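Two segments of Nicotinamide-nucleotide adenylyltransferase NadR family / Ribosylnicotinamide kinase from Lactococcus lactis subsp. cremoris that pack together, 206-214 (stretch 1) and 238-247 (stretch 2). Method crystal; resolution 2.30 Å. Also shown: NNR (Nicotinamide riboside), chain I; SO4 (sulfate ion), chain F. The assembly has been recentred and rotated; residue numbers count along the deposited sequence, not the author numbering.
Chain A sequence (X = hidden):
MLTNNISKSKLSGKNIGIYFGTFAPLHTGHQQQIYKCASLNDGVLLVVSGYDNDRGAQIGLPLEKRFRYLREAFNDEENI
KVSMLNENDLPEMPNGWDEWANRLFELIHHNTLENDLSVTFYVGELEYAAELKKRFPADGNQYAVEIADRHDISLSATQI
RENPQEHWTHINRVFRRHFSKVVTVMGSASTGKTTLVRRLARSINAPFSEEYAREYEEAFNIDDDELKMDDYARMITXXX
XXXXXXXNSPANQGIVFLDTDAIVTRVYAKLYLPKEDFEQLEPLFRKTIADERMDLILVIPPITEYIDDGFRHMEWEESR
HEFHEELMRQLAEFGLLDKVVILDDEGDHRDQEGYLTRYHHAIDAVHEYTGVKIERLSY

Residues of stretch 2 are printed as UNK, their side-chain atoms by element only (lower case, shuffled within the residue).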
# COMPACT_ATOMS: atom_id res chain seq x y z
N ALA A 206 -3.30 -16.39 4.61
CA ALA A 206 -2.81 -15.32 3.76
C ALA A 206 -2.89 -15.70 2.28
O ALA A 206 -2.80 -16.88 1.94
CB ALA A 206 -1.35 -15.00 4.11
N PRO A 207 -3.05 -14.73 1.39
CA PRO A 207 -2.96 -15.02 -0.04
C PRO A 207 -1.51 -15.19 -0.43
O PRO A 207 -0.59 -14.74 0.26
CB PRO A 207 -3.60 -13.79 -0.71
CG PRO A 207 -3.43 -12.71 0.25
CD PRO A 207 -3.37 -13.31 1.63
N PHE A 208 -1.30 -15.85 -1.57
CA PHE A 208 0.04 -16.04 -2.10
C PHE A 208 -0.02 -16.00 -3.62
O PHE A 208 -1.06 -16.27 -4.21
CB PHE A 208 0.64 -17.37 -1.63
CG PHE A 208 -0.16 -18.57 -2.04
CD1 PHE A 208 -1.18 -19.06 -1.23
CD2 PHE A 208 0.09 -19.21 -3.25
CE1 PHE A 208 -1.92 -20.18 -1.62
CE2 PHE A 208 -0.65 -20.32 -3.64
CZ PHE A 208 -1.65 -20.81 -2.84
N SER A 209 1.08 -15.64 -4.25
CA SER A 209 1.19 -15.71 -5.69
C SER A 209 1.87 -17.01 -6.11
O SER A 209 2.51 -17.69 -5.30
CB SER A 209 1.97 -14.51 -6.23
OG SER A 209 3.31 -14.61 -5.81
N GLU A 210 1.78 -17.31 -7.40
CA GLU A 210 2.48 -18.44 -8.00
C GLU A 210 3.68 -17.92 -8.77
O GLU A 210 3.82 -16.72 -9.02
CB GLU A 210 1.57 -19.23 -8.95
CG GLU A 210 0.31 -19.86 -8.35
CD GLU A 210 0.58 -21.08 -7.46
OE1 GLU A 210 1.76 -21.46 -7.28
OE2 GLU A 210 -0.40 -21.66 -6.95
N GLU A 211 4.58 -18.84 -9.12
CA GLU A 211 5.73 -18.47 -9.93
C GLU A 211 5.27 -18.30 -11.38
O GLU A 211 4.90 -19.27 -12.05
CB GLU A 211 6.84 -19.52 -9.82
CG GLU A 211 8.13 -19.04 -10.51
CD GLU A 211 9.26 -20.07 -10.49
OE1 GLU A 211 10.44 -19.67 -10.30
OE2 GLU A 211 8.96 -21.26 -10.68
N TYR A 212 5.31 -17.07 -11.88
CA TYR A 212 4.75 -16.80 -13.20
C TYR A 212 5.50 -17.58 -14.28
O TYR A 212 4.89 -18.06 -15.25
CB TYR A 212 4.77 -15.29 -13.48
CG TYR A 212 4.27 -14.91 -14.87
CD1 TYR A 212 2.90 -14.85 -15.13
CD2 TYR A 212 5.15 -14.66 -15.92
CE1 TYR A 212 2.42 -14.53 -16.39
CE2 TYR A 212 4.67 -14.33 -17.20
CZ TYR A 212 3.30 -14.28 -17.43
OH TYR A 212 2.79 -13.97 -18.68
N ALA A 213 6.82 -17.74 -14.12
CA ALA A 213 7.62 -18.43 -15.12
C ALA A 213 7.08 -19.82 -15.43
O ALA A 213 7.06 -20.25 -16.59
CB ALA A 213 9.09 -18.51 -14.67
N ARG A 214 6.63 -20.54 -14.40
CA ARG A 214 6.04 -21.85 -14.63
C ARG A 214 4.77 -21.74 -15.46
O ARG A 214 4.56 -22.51 -16.39
CB ARG A 214 5.77 -22.55 -13.30
CG ARG A 214 5.05 -23.87 -13.42
CD ARG A 214 5.10 -24.56 -12.09
NE ARG A 214 6.42 -24.35 -11.49
CZ ARG A 214 6.72 -24.53 -10.21
NH1 ARG A 214 5.78 -24.93 -9.35
NH2 ARG A 214 7.95 -24.32 -9.78
N UNK A 238 4.96 -10.03 -15.95
CA UNK A 238 4.01 -11.05 -15.54
C UNK A 238 4.08 -11.38 -14.06
O UNK A 238 3.05 -11.49 -13.39
N UNK A 239 5.29 -11.61 -13.54
CA UNK A 239 5.42 -11.86 -12.11
C UNK A 239 5.01 -10.63 -11.30
O UNK A 239 4.35 -10.75 -10.25
c UNK A 239 6.34 -14.09 -10.08
c UNK A 239 6.85 -12.27 -11.76
c UNK A 239 7.00 -12.75 -10.32
o UNK A 239 6.74 -15.09 -10.67
n UNK A 239 5.31 -14.12 -9.24
N UNK A 240 5.36 -9.43 -11.77
CA UNK A 240 5.00 -8.22 -11.06
C UNK A 240 3.48 -8.05 -10.95
O UNK A 240 2.96 -7.70 -9.88
c UNK A 240 5.94 -5.32 -9.87
c UNK A 240 3.78 -3.83 -10.75
c UNK A 240 5.62 -7.00 -11.73
c UNK A 240 5.23 -5.74 -11.01
o UNK A 240 4.11 -2.29 -8.99
c UNK A 240 4.49 -3.43 -9.64
c UNK A 240 4.15 -4.98 -11.42
c UNK A 240 5.58 -4.17 -9.19
N UNK A 241 2.76 -8.27 -12.06
CA UNK A 241 1.30 -8.17 -12.04
C UNK A 241 0.68 -9.23 -11.13
O UNK A 241 -0.29 -8.95 -10.40
c UNK A 241 0.75 -8.32 -13.46
o UNK A 241 1.55 -6.09 -13.85
o UNK A 241 1.01 -7.30 -15.62
c UNK A 241 1.12 -7.15 -14.37
N UNK A 242 1.19 -10.46 -11.18
CA UNK A 242 0.67 -11.50 -10.31
C UNK A 242 0.85 -11.13 -8.85
O UNK A 242 -0.06 -11.32 -8.03
c UNK A 242 1.38 -12.83 -10.59
N UNK A 243 2.02 -10.58 -8.51
CA UNK A 243 2.31 -10.21 -7.13
C UNK A 243 1.45 -9.03 -6.67
O UNK A 243 0.88 -9.07 -5.57
c UNK A 243 3.80 -9.92 -7.00
n UNK A 243 5.96 -11.07 -7.19
c UNK A 243 4.64 -11.20 -7.14
o UNK A 243 4.08 -12.29 -7.16
N UNK A 244 1.32 -7.99 -7.51
CA UNK A 244 0.45 -6.86 -7.15
C UNK A 244 -1.00 -7.30 -6.96
O UNK A 244 -1.71 -6.79 -6.08
o UNK A 244 1.79 -5.35 -8.48
c UNK A 244 0.48 -5.79 -8.24
N UNK A 245 -1.45 -8.22 -7.80
CA UNK A 245 -2.80 -8.78 -7.70
C UNK A 245 -3.04 -9.37 -6.32
O UNK A 245 -4.10 -9.16 -5.72
n UNK A 245 -4.06 -9.91 -11.70
c UNK A 245 -3.11 -10.08 -12.62
c UNK A 245 -4.36 -10.23 -9.20
n UNK A 245 -2.39 -11.21 -12.65
c UNK A 245 -4.42 -10.86 -10.63
n UNK A 245 -2.88 -9.13 -13.53
c UNK A 245 -2.96 -9.84 -8.81
N UNK A 246 -2.05 -10.08 -5.78
CA UNK A 246 -2.24 -10.65 -4.45
C UNK A 246 -2.19 -9.57 -3.37
O UNK A 246 -3.03 -9.56 -2.46
c UNK A 246 -1.21 -11.75 -4.19
c UNK A 246 -1.31 -12.95 -5.15
o UNK A 246 -3.41 -13.59 -4.17
o UNK A 246 -3.13 -13.98 -6.30
c UNK A 246 -2.71 -13.55 -5.21
N UNK A 247 -1.25 -8.63 -3.47
CA UNK A 247 -1.19 -7.54 -2.49
C UNK A 247 -2.49 -6.74 -2.48
O UNK A 247 -2.96 -6.29 -1.42
c UNK A 247 0.08 -5.51 -1.75
c UNK A 247 0.03 -6.65 -2.76
c UNK A 247 1.30 -7.48 -2.70
O2R NNR I . 0.55 -3.38 -6.84
C2R NNR I . 1.46 -2.78 -5.91
C3R NNR I . 1.34 -1.27 -5.85
O3R NNR I . 0.35 -0.76 -6.75
C4R NNR I . 2.71 -0.72 -6.22
C5R NNR I . 3.29 0.13 -5.10
O5R NNR I . 4.60 0.58 -5.48
O4R NNR I . 3.57 -1.83 -6.49
C1R NNR I . 2.90 -3.08 -6.32
N1 NNR I . 3.56 -3.87 -5.28
C2 NNR I . 4.38 -4.87 -5.63
C6 NNR I . 3.33 -3.59 -3.99
C5 NNR I . 3.95 -4.32 -2.98
C4 NNR I . 4.81 -5.36 -3.32
C3 NNR I . 5.02 -5.63 -4.67
C7 NNR I . 5.94 -6.75 -5.07
O7 NNR I . 5.80 -7.27 -6.17
N7 NNR I . 6.89 -7.14 -4.22
S SO4 F . 10.13 -25.19 -6.74
O1 SO4 F . 9.82 -26.56 -6.30
O2 SO4 F . 10.42 -25.15 -8.17
O3 SO4 F . 9.00 -24.29 -6.55
O4 SO4 F . 11.30 -24.76 -5.99
O HOH W 1 -4.09 -16.26 -3.04
O HOH W 2 8.27 -15.92 -12.63

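Position 238 has no side-chain atoms, and its backbone lies flat against the ring of Tyr212: its CA sits 3.6 Å from the ring centroid, almost on the ring normal. An ideal CB here would fall 2.2 Å from Tyr212 CE2, a clash. This is Gly238, and the first rule is that a ring can pack directly on a helix where the side chain is absent.

Position 239 carries three carbons in a row, the third bearing one oxygen and one nitrogen. Its CA-to-CB bond points sideways, but the chain folds back so that its end comes nearer to stretch 1. The oxygen lies 2.7 Å from Tyr212 N, a backbone donor, and the nitrogen 3.0 Å from Glu210 O, a backbone acceptor. One acceptor and one donor on the same carbon make an amide, and the chain length makes it Gln239. Both hydrogen bonds are nearly straight.

Position 240 shows one carbon, then a six-carbon ring bearing an oxygen: Tyr240. It points away from stretch 1, and its OH donates a hydrogen bond to O4R of the nicotinamide riboside at 2.6 Å.

Position 241 has two carbons, the second with two oxygens, and touches nothing on stretch 1. The short carboxylate is Asp241.

Position 242 has a single carbon pointing toward stretch 1, yet its closest approach there is through the backbone, with O 4.2 Å from Ser209 CB. One carbon means Ala242.

Position 243 has two carbons, the second with one oxygen and one nitrogen. The oxygen accepts a hydrogen bond from Ser209 OG at 2.8 Å and another from Gln239 NE2 at 3.0 Å; with a nitrogen as the other terminal atom the group is an amide on a two-carbon chain, so the residue is Asn243.

Position 244 holds one carbon and one oxygen, out of reach of stretch 1. It is Ser244, whose OG donates back to Tyr240 O at 3.0 Å.

Position 245 extends through three carbons and a nitrogen to a carbon with two more nitrogens. This guanidinium, exposed and clear of stretch 1, belongs to Arg245.

Position 246 has three carbons, the last with two oxygens, and points toward stretch 1. Its carboxylate carbon is 3.3 Å from Phe208 O, and one oxygen is 3.5 Å from Pro207 CB. This is Glu246; water 1 donates to its OE1 and accepts from Phe208 N, bridging the two segments.

Position 247 has one carbon branching to two more, facing away: Val247.

The contact works by reading backbone as much as side chains. Gln239 spans Glu210 O and Tyr212 N, holding the segment just where it turns from loop into helix, and its NE2 also braces Asn243 OD1, which receives Ser209 OG. Water 2 donates to Gln239 OE1 and accepts from Ala213 N, extending the network by one residue. Gly238 gives Tyr212 a flat seat at one end, while Glu246 covers the loop at the other. Tyr240 leaves this surface to meet the ligand, so one helix serves two partners.

Stretch 2, residues 238-247: GQYDANSREV
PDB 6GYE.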